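Local coordinates for protein 3-deoxy-manno-octulosonate cytidylyltransferase (PDB 1H7E) that catalyses the transfer of a cytidylyl group from CTP to the eight-carbon sugar KDO, giving CMP-KDO and diphosphate, probably for lipopolysaccharide synthesis, at residues Lys2-Pro8 with Val43-Ala49; Ala66-Arg70 with Glu82-Val87; Leu151-Arg155 with Glu198-Leu203. All coordinates share one frame; numbering follows the deposited sequence.

Interaction 1 (Lys2-Pro8 with Val43-Ala49)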
loop_
_atom_site.group_PDB
_atom_site.type_symbol
_atom_site.label_atom_id
_atom_site.label_comp_id
_atom_site.label_asym_id
_atom_site.label_seq_id
_atom_site.Cartn_x
_atom_site.Cartn_y
_atom_site.Cartn_z
ATOM N N LYS A 2 0.110 28.525 12.324
ATOM C CA LYS A 2 -0.593 28.282 13.579
ATOM C C LYS A 2 -1.101 26.847 13.607
ATOM O O LYS A 2 -1.695 26.357 12.643
ATOM C CB LYS A 2 -1.761 29.251 13.721
ATOM C CG LYS A 2 -2.500 29.160 15.039
ATOM C CD LYS A 2 -3.737 30.048 15.002
ATOM C CE LYS A 2 -4.565 29.925 16.268
ATOM N NZ LYS A 2 -5.883 30.637 16.162
ATOM N N ALA A 3 -0.858 26.174 14.718
ATOM C CA ALA A 3 -1.294 24.802 14.873
ATOM C C ALA A 3 -2.173 24.701 16.089
ATOM O O ALA A 3 -1.916 25.363 17.094
ATOM C CB ALA A 3 -0.082 23.895 15.053
ATOM N N VAL A 4 -3.221 23.890 16.000
ATOM C CA VAL A 4 -4.089 23.659 17.148
ATOM C C VAL A 4 -4.294 22.156 17.344
ATOM O O VAL A 4 -4.181 21.365 16.403
ATOM C CB VAL A 4 -5.480 24.359 17.033
ATOM C CG1 VAL A 4 -5.301 25.865 16.739
ATOM C CG2 VAL A 4 -6.337 23.691 15.993
ATOM N N ILE A 5 -4.520 21.755 18.578
ATOM C CA ILE A 5 -4.770 20.355 18.876
ATOM C C ILE A 5 -6.242 20.207 19.187
ATOM O O ILE A 5 -6.794 20.985 19.963
ATOM C CB ILE A 5 -3.957 19.858 20.083
ATOM C CG1 ILE A 5 -2.487 19.735 19.699
ATOM C CG2 ILE A 5 -4.530 18.541 20.608
ATOM C CD1 ILE A 5 -1.588 19.428 20.869
ATOM N N VAL A 6 -6.893 19.243 18.536
ATOM C CA VAL A 6 -8.306 18.976 18.768
ATOM C C VAL A 6 -8.417 17.565 19.330
ATOM O O VAL A 6 -7.849 16.616 18.776
ATOM C CB VAL A 6 -9.154 19.094 17.469
ATOM C CG1 VAL A 6 -10.600 18.738 17.757
ATOM C CG2 VAL A 6 -9.070 20.496 16.913
ATOM N N ILE A 7 -9.113 17.431 20.450
ATOM C CA ILE A 7 -9.292 16.147 21.100
ATOM C C ILE A 7 -10.764 15.747 21.044
ATOM O O ILE A 7 -11.596 16.347 21.722
ATOM C CB ILE A 7 -8.879 16.212 22.591
ATOM C CG1 ILE A 7 -7.428 16.674 22.735
ATOM C CG2 ILE A 7 -9.074 14.841 23.266
ATOM C CD1 ILE A 7 -7.099 17.142 24.141
ATOM N N PRO A 8 -11.121 14.785 20.171
ATOM C CA PRO A 8 -12.511 14.316 20.047
ATOM C C PRO A 8 -12.821 13.543 21.326
ATOM O O PRO A 8 -12.061 12.651 21.711
ATOM C CB PRO A 8 -12.446 13.340 18.865
ATOM C CG PRO A 8 -11.294 13.814 18.076
ATOM C CD PRO A 8 -10.276 14.160 19.139
ATOM N N VAL A 43 2.183 24.724 19.752
ATOM C CA VAL A 43 0.733 24.653 19.635
ATOM C C VAL A 43 0.097 25.884 20.287
ATOM O O VAL A 43 0.366 26.199 21.451
ATOM C CB VAL A 43 0.212 23.342 20.281
ATOM C CG1 VAL A 43 -1.326 23.315 20.333
ATOM C CG2 VAL A 43 0.743 22.152 19.471
ATOM N N ALA A 44 -0.760 26.559 19.529
ATOM C CA ALA A 44 -1.436 27.776 19.989
ATOM C C ALA A 44 -2.616 27.555 20.925
ATOM O O ALA A 44 -2.768 28.267 21.911
ATOM C CB ALA A 44 -1.874 28.597 18.796
ATOM N N GLU A 45 -3.469 26.589 20.604
ATOM C CA GLU A 45 -4.643 26.311 21.434
ATOM C C GLU A 45 -4.938 24.828 21.455
ATOM O O GLU A 45 -4.593 24.105 20.525
ATOM C CB GLU A 45 -5.893 27.003 20.864
ATOM C CG GLU A 45 -5.818 28.513 20.655
ATOM C CD GLU A 45 -6.889 29.025 19.695
ATOM O OE1 GLU A 45 -8.005 28.463 19.678
ATOM O OE2 GLU A 45 -6.612 29.992 18.948
ATOM N N VAL A 46 -5.649 24.400 22.484
ATOM C CA VAL A 46 -6.045 23.019 22.631
ATOM C C VAL A 46 -7.545 23.015 22.882
ATOM O O VAL A 46 -8.042 23.707 23.776
ATOM C CB VAL A 46 -5.299 22.315 23.792
ATOM C CG1 VAL A 46 -5.783 20.875 23.926
ATOM C CG2 VAL A 46 -3.796 22.328 23.533
ATOM N N TRP A 47 -8.262 22.247 22.067
ATOM C CA TRP A 47 -9.721 22.132 22.153
ATOM C C TRP A 47 -10.237 20.711 22.289
ATOM O O TRP A 47 -9.694 19.797 21.685
ATOM C CB TRP A 47 -10.343 22.667 20.868
ATOM C CG TRP A 47 -10.194 24.119 20.677
ATOM C CD1 TRP A 47 -9.117 24.786 20.149
ATOM C CD2 TRP A 47 -11.185 25.108 20.960
ATOM N NE1 TRP A 47 -9.388 26.133 20.080
ATOM C CE2 TRP A 47 -10.651 26.356 20.573
ATOM C CE3 TRP A 47 -12.481 25.053 21.498
ATOM C CZ2 TRP A 47 -11.369 27.551 20.709
ATOM C CZ3 TRP A 47 -13.191 26.234 21.633
ATOM C CH2 TRP A 47 -12.632 27.464 21.237
ATOM N N VAL A 48 -11.349 20.548 22.998
ATOM C CA VAL A 48 -12.007 19.253 23.144
ATOM C C VAL A 48 -13.289 19.385 22.318
ATOM O O VAL A 48 -14.067 20.331 22.511
ATOM C CB VAL A 48 -12.379 18.935 24.610
ATOM C CG1 VAL A 48 -13.199 17.664 24.680
ATOM C CG2 VAL A 48 -11.132 18.795 25.461
ATOM N N ALA A 49 -13.463 18.491 21.347
ATOM C CA ALA A 49 -14.626 18.504 20.468
ATOM C C ALA A 49 -15.559 17.413 20.969
ATOM O O ALA A 49 -15.185 16.239 21.019
ATOM C CB ALA A 49 -14.204 18.239 19.024
#
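The carboxylate of E45 is gripped at both oxygens. K2 NZ meets E45 OE2 at 3.0 Å in a salt bridge, coming from above the carboxylate plane. At the other end W47 presents its indole edge. E45 OE1 lies in the ring plane, 2.7 Å from W47 NE1, and is met on its anti side. Strands 3-8 and 45-49 run parallel, 23° apart, as the two strands of a beta-alpha-beta crossover through helix 29-38. They belong to the central sheet of the GT-A-clan fold. I5 O also sits at the W47 ring edge, near its plane. K2 and W47 NE1 probably limit rotation of the carboxylate. K2 reaches E45 because its chain is fully extended, with CG anti to the backbone N (chi1 -176°). K2 CG passes A44 CB at 3.9 Å. From I5 onward the parallel pairing is regular: I5 and I7 donate to the carbonyls of E45 and W47, and their own carbonyls accept from W47 and A49. Before it, A3 O takes A44 N, and E45 N is buried with no partner. V6 and A49 pack against helix 76-86. I7, V46 and V48 turn to the other face, against helix 29-38. V43 straddles the end of I5, its side chain crossing at about a right angle. V43 CG1 lies 3.8 Å from I5 CG1, and I7 CD1 rests 4.0 Å from V46 CG1.

Interaction 2 (Ala66-Arg70 with Glu82-Val87)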
loop_
_atom_site.group_PDB
_atom_site.type_symbol
_atom_site.label_atom_id
_atom_site.label_comp_id
_atom_site.label_asym_id
_atom_site.label_seq_id
_atom_site.Cartn_x
_atom_site.Cartn_y
_atom_site.Cartn_z
ATOM N N ALA A 66 -13.892 23.727 25.213
ATOM C CA ALA A 66 -14.727 22.702 24.596
ATOM C C ALA A 66 -15.562 23.359 23.495
ATOM O O ALA A 66 -15.838 24.562 23.544
ATOM C CB ALA A 66 -15.644 22.050 25.641
ATOM N N ILE A 67 -15.893 22.589 22.465
ATOM C CA ILE A 67 -16.715 23.081 21.369
ATOM C C ILE A 67 -17.692 21.963 21.057
ATOM O O ILE A 67 -17.300 20.798 20.942
ATOM C CB ILE A 67 -15.871 23.475 20.130
ATOM C CG1 ILE A 67 -16.787 23.876 18.970
ATOM C CG2 ILE A 67 -14.926 22.342 19.737
ATOM C CD1 ILE A 67 -16.080 24.576 17.862
ATOM N N MET A 68 -18.980 22.297 21.076
ATOM C CA MET A 68 -20.022 21.332 20.792
ATOM C C MET A 68 -20.091 21.118 19.290
ATOM O O MET A 68 -19.990 22.062 18.498
ATOM C CB MET A 68 -21.367 21.819 21.319
ATOM C CG MET A 68 -21.531 21.701 22.822
ATOM S SD MET A 68 -21.793 20.006 23.378
ATOM C CE MET A 68 -23.477 19.679 22.808
ATOM N N THR A 69 -20.248 19.858 18.910
ATOM C CA THR A 69 -20.310 19.482 17.506
ATOM C C THR A 69 -21.545 18.617 17.322
ATOM O O THR A 69 -22.194 18.261 18.295
ATOM C CB THR A 69 -19.026 18.694 17.089
ATOM O OG1 THR A 69 -18.856 17.555 17.944
ATOM C CG2 THR A 69 -17.782 19.575 17.204
ATOM N N ARG A 70 -21.904 18.318 16.080
ATOM C CA ARG A 70 -23.069 17.479 15.824
ATOM C C ARG A 70 -22.841 16.036 16.282
ATOM O O ARG A 70 -21.702 15.558 16.326
ATOM C CB ARG A 70 -23.433 17.506 14.341
ATOM C CG ARG A 70 -23.905 18.869 13.881
ATOM C CD ARG A 70 -24.550 18.797 12.518
ATOM N NE ARG A 70 -23.600 18.363 11.502
ATOM C CZ ARG A 70 -22.769 19.178 10.855
ATOM N NH1 ARG A 70 -22.766 20.483 11.116
ATOM N NH2 ARG A 70 -21.945 18.690 9.937
ATOM N N GLU A 82 -16.026 20.052 11.000
ATOM C CA GLU A 82 -16.927 21.013 11.609
ATOM C C GLU A 82 -16.138 21.970 12.513
ATOM O O GLU A 82 -16.403 23.171 12.512
ATOM C CB GLU A 82 -18.018 20.334 12.424
ATOM C CG GLU A 82 -18.991 21.345 13.012
ATOM C CD GLU A 82 -19.987 20.755 13.988
ATOM O OE1 GLU A 82 -19.993 19.520 14.195
ATOM O OE2 GLU A 82 -20.782 21.536 14.560
ATOM N N VAL A 83 -15.187 21.445 13.287
ATOM C CA VAL A 83 -14.382 22.287 14.164
ATOM C C VAL A 83 -13.541 23.263 13.346
ATOM O O VAL A 83 -13.372 24.429 13.723
ATOM C CB VAL A 83 -13.429 21.440 15.077
ATOM C CG1 VAL A 83 -12.450 22.359 15.825
ATOM C CG2 VAL A 83 -14.245 20.623 16.065
ATOM N N MET A 84 -13.009 22.781 12.226
ATOM C CA MET A 84 -12.156 23.577 11.347
ATOM C C MET A 84 -12.801 24.887 10.865
ATOM O O MET A 84 -12.127 25.903 10.750
ATOM C CB MET A 84 -11.706 22.726 10.149
ATOM C CG MET A 84 -10.880 23.452 9.085
ATOM S SD MET A 84 -11.895 24.221 7.791
ATOM C CE MET A 84 -12.825 22.779 7.144
ATOM N N HIS A 85 -14.091 24.845 10.556
ATOM C CA HIS A 85 -14.795 26.052 10.097
ATOM C C HIS A 85 -14.873 27.154 11.149
ATOM O O HIS A 85 -14.880 28.341 10.810
ATOM C CB HIS A 85 -16.202 25.704 9.657
ATOM C CG HIS A 85 -16.252 25.008 8.344
ATOM N ND1 HIS A 85 -15.753 25.568 7.188
ATOM C CD2 HIS A 85 -16.752 23.801 7.998
ATOM C CE1 HIS A 85 -15.945 24.730 6.184
ATOM N NE2 HIS A 85 -16.549 23.651 6.649
ATOM N N LYS A 86 -14.922 26.738 12.413
ATOM C CA LYS A 86 -15.004 27.632 13.562
ATOM C C LYS A 86 -13.693 28.007 14.221
ATOM O O LYS A 86 -13.573 29.110 14.733
ATOM C CB LYS A 86 -15.955 27.061 14.606
ATOM C CG LYS A 86 -17.378 27.088 14.127
ATOM C CD LYS A 86 -18.339 26.555 15.151
ATOM C CE LYS A 86 -19.762 26.747 14.664
ATOM N NZ LYS A 86 -20.715 26.293 15.691
ATOM N N VAL A 87 -12.726 27.088 14.248
ATOM C CA VAL A 87 -11.420 27.355 14.858
ATOM C C VAL A 87 -10.378 27.471 13.761
ATOM O O VAL A 87 -10.047 26.480 13.099
ATOM C CB VAL A 87 -11.013 26.229 15.829
ATOM C CG1 VAL A 87 -9.604 26.460 16.351
ATOM C CG2 VAL A 87 -12.004 26.130 16.970
HETATM O O HOH W 1 -19.193 23.650 15.907
HETATM O O HOH W 2 -20.323 25.105 18.281
#
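R70 and E82 lay their flat groups almost parallel, 16° apart, with the E82 carboxylate over one face of the guanidinium. No guanidinium N-H points at the carboxylate. R70 NH1 is 4.1 Å from E82 OE2, so only the charges attract. This is strand-helix packing in the alpha/beta sheet: helix 76-86 lies against strand 65-68, the outermost strand on this side. The segments 82-86 and 66-68 cross at 114°, their axes 10.0 Å apart at closest. E82 reaches across with an extended chain and CG anti to its backbone N (chi1 -178°). Its OE1 offers the syn lone pair to R70 N at 2.9 Å. OE1 also accepts from H73 NE2, so two donors hold this oxygen. The R70 chain is bent at its third torsion, while R70 NE makes a salt bridge with D72. T69 presses its CB to 3.2 Å from E82 OE1, and its CG2 touches V83 CG2. The apolar part lies earlier in the strand. I67 points at the helix and fits against V83, K86 and V87. I67 CG2 meets V83 CG2 at 4.1 Å, and I67 CD1 meets K86 CD at 4.0 Å. The K86 chain is extended, so its amine passes this patch and reaches two waters. Both waters donate to M68 O and accept from K86 NZ. One of them also donates to E82 OE2, at 3.0 Å.

Interaction 3 (Leu151-Arg155 with Glu198-Leu203)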
loop_
_atom_site.group_PDB
_atom_site.type_symbol
_atom_site.label_atom_id
_atom_site.label_comp_id
_atom_site.label_asym_id
_atom_site.label_seq_id
_atom_site.Cartn_x
_atom_site.Cartn_y
_atom_site.Cartn_z
ATOM N N LEU A 151 2.398 3.410 1.973
ATOM C CA LEU A 151 1.994 2.747 0.723
ATOM C C LEU A 151 0.563 2.219 0.934
ATOM O O LEU A 151 -0.296 2.357 0.073
ATOM C CB LEU A 151 2.937 1.570 0.384
ATOM C CG LEU A 151 4.377 1.958 0.031
ATOM C CD1 LEU A 151 5.167 0.691 -0.319
ATOM C CD2 LEU A 151 4.384 2.943 -1.130
ATOM N N TYR A 152 0.311 1.650 2.101
ATOM C CA TYR A 152 -1.015 1.103 2.413
ATOM C C TYR A 152 -1.110 0.844 3.918
ATOM O O TYR A 152 -0.082 0.717 4.598
ATOM C CB TYR A 152 -1.244 -0.213 1.609
ATOM C CG TYR A 152 -2.649 -0.808 1.677
ATOM C CD1 TYR A 152 -3.753 -0.089 1.223
ATOM C CD2 TYR A 152 -2.873 -2.076 2.219
ATOM C CE1 TYR A 152 -5.037 -0.607 1.311
ATOM C CE2 TYR A 152 -4.172 -2.607 2.304
ATOM C CZ TYR A 152 -5.241 -1.856 1.849
ATOM O OH TYR A 152 -6.519 -2.333 1.945
ATOM N N PHE A 153 -2.345 0.810 4.435
ATOM C CA PHE A 153 -2.643 0.524 5.849
ATOM C C PHE A 153 -3.584 -0.689 5.768
ATOM O O PHE A 153 -4.506 -0.688 4.955
ATOM C CB PHE A 153 -3.459 1.647 6.523
ATOM C CG PHE A 153 -2.716 2.939 6.714
ATOM C CD1 PHE A 153 -2.645 3.882 5.680
ATOM C CD2 PHE A 153 -2.103 3.217 7.931
ATOM C CE1 PHE A 153 -1.961 5.103 5.844
ATOM C CE2 PHE A 153 -1.413 4.431 8.123
ATOM C CZ PHE A 153 -1.341 5.372 7.073
ATOM N N SER A 154 -3.406 -1.676 6.636
ATOM C CA SER A 154 -4.272 -2.842 6.594
ATOM C C SER A 154 -4.366 -3.576 7.911
ATOM O O SER A 154 -3.479 -3.464 8.747
ATOM C CB SER A 154 -3.761 -3.832 5.535
ATOM O OG SER A 154 -4.704 -4.878 5.316
ATOM N N ARG A 155 -5.458 -4.323 8.085
ATOM C CA ARG A 155 -5.653 -5.168 9.260
ATOM C C ARG A 155 -4.936 -6.492 8.956
ATOM O O ARG A 155 -4.675 -7.264 9.864
ATOM C CB ARG A 155 -7.138 -5.415 9.529
ATOM C CG ARG A 155 -7.856 -4.150 10.046
ATOM C CD ARG A 155 -9.332 -4.392 10.317
ATOM N NE ARG A 155 -10.000 -3.126 10.606
ATOM C CZ ARG A 155 -9.859 -2.438 11.738
ATOM N NH1 ARG A 155 -9.087 -2.889 12.721
ATOM N NH2 ARG A 155 -10.421 -1.246 11.850
ATOM N N GLU A 198 -12.064 -2.701 4.812
ATOM C CA GLU A 198 -11.212 -2.748 6.009
ATOM C C GLU A 198 -11.767 -2.004 7.212
ATOM O O GLU A 198 -11.361 -2.258 8.354
ATOM C CB GLU A 198 -9.842 -2.134 5.689
ATOM C CG GLU A 198 -9.042 -2.817 4.567
ATOM C CD GLU A 198 -7.758 -3.440 5.071
ATOM O OE1 GLU A 198 -7.580 -3.533 6.302
ATOM O OE2 GLU A 198 -6.936 -3.847 4.236
ATOM N N SER A 199 -12.655 -1.049 6.941
ATOM C CA SER A 199 -13.228 -0.190 7.978
ATOM C C SER A 199 -12.070 0.660 8.543
ATOM O O SER A 199 -11.789 0.653 9.742
ATOM C CB SER A 199 -13.911 -1.035 9.066
ATOM O OG SER A 199 -14.824 -0.256 9.813
ATOM N N LEU A 200 -11.360 1.340 7.643
ATOM C CA LEU A 200 -10.213 2.212 7.993
ATOM C C LEU A 200 -10.420 3.518 7.240
ATOM O O LEU A 200 -10.219 3.607 6.018
ATOM C CB LEU A 200 -8.857 1.595 7.593
ATOM C CG LEU A 200 -8.381 0.360 8.368
ATOM C CD1 LEU A 200 -7.096 -0.230 7.728
ATOM C CD2 LEU A 200 -8.178 0.729 9.842
ATOM N N GLU A 201 -10.829 4.541 7.981
ATOM C CA GLU A 201 -11.124 5.828 7.380
ATOM C C GLU A 201 -9.983 6.483 6.633
ATOM O O GLU A 201 -10.213 7.147 5.618
ATOM C CB GLU A 201 -11.657 6.796 8.434
ATOM C CG GLU A 201 -12.582 7.828 7.810
ATOM C CD GLU A 201 -12.997 8.954 8.753
ATOM O OE1 GLU A 201 -12.804 8.840 9.990
ATOM O OE2 GLU A 201 -13.534 9.965 8.236
ATOM N N GLN A 202 -8.752 6.274 7.092
ATOM C CA GLN A 202 -7.601 6.884 6.430
ATOM C C GLN A 202 -7.416 6.442 4.964
ATOM O O GLN A 202 -6.784 7.140 4.175
ATOM C CB GLN A 202 -6.310 6.678 7.242
ATOM C CG GLN A 202 -5.843 5.216 7.417
ATOM C CD GLN A 202 -6.446 4.541 8.628
ATOM O OE1 GLN A 202 -7.639 4.627 8.869
ATOM N NE2 GLN A 202 -5.616 3.844 9.395
ATOM N N LEU A 203 -7.998 5.303 4.590
ATOM C CA LEU A 203 -7.879 4.829 3.220
ATOM C C LEU A 203 -8.681 5.712 2.289
ATOM O O LEU A 203 -8.452 5.683 1.087
ATOM C CB LEU A 203 -8.294 3.350 3.095
ATOM C CG LEU A 203 -7.350 2.377 3.824
ATOM C CD1 LEU A 203 -7.848 0.917 3.699
ATOM C CD2 LEU A 203 -5.930 2.525 3.259
#
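Y152 and E198 come from opposite directions, and the tyrosine hydroxyl makes the contact. Y152 OH donates to E198 OE2 at 2.8 Å, on the anti side and 34° out of the carboxylate plane. The ring and carboxylate planes stand 71° apart. Further down the ring, Y152 CE1 packs on L203 CD2 at 3.8 Å. F153 points toward the loop. Q202 CG lies over one face of its ring, 4.0 Å from the centroid, in a CH-pi contact. Q202 gets there with a bent chain, its CG wedged between its own backbone N and carbonyl carbon (chi1 64°). L203 CD2 sits at the ring edge. H172 adds an edge-to-face contact to the same ring. F153 O is buried without a polar partner; its neighbours include L200 CD1 and both methyls of L203. These residues belong to strand 150-154, which pairs antiparallel with strand 141-144. The partner segment is the loop that links helix 193-198 to helix 203-207, with a type I turn from L200 to L203. This contact also lies at the homodimer interface, where Y160 N of the second subunit bonds to E198 OE2. S154 gives that oxygen another donor: S154 OG uses the syn lone pair of E198 OE2 at 2.7 Å. Three donors converging on one oxygen probably stabilise a negative charge on E198. R155 N takes the syn lone pair of the other oxygen, E198 OE1, at 2.9 Å. The R155 side chain then runs past E198 in the opposite direction, extended from CG to NE. Its guanidinium edge faces the carbonyls at the end of helix 193-198. R155 NE donates to E198 O at 2.8 Å, and R155 NH2 to S199 O at 3.1 Å. L200 CD2 covers one guanidinium face, 3.6 Å from R155 NH2.

In the fold
Interactions 1 and 2 are neighbours, with centres 11 Å apart. Strand 45-50 is shared ground: it lies between strands 3-8 and 65-68 in one sheet. V48 O probably accepts a hydrogen bond from I67 N (2.9 Å), and A49 CB packs on V83 CG2. W47 touches A66 and V87. Interaction 3 stands apart, at the dimer interface. Its centre is 25 Å from that of interaction 1, across the chain's centre, and 26 Å from that of interaction 2. The nearest atoms are about 10 and 11 Å away. The enzyme here is the apo form. In relatives of this fold, the loop after the first strand, here 3-8, generally binds nucleotide.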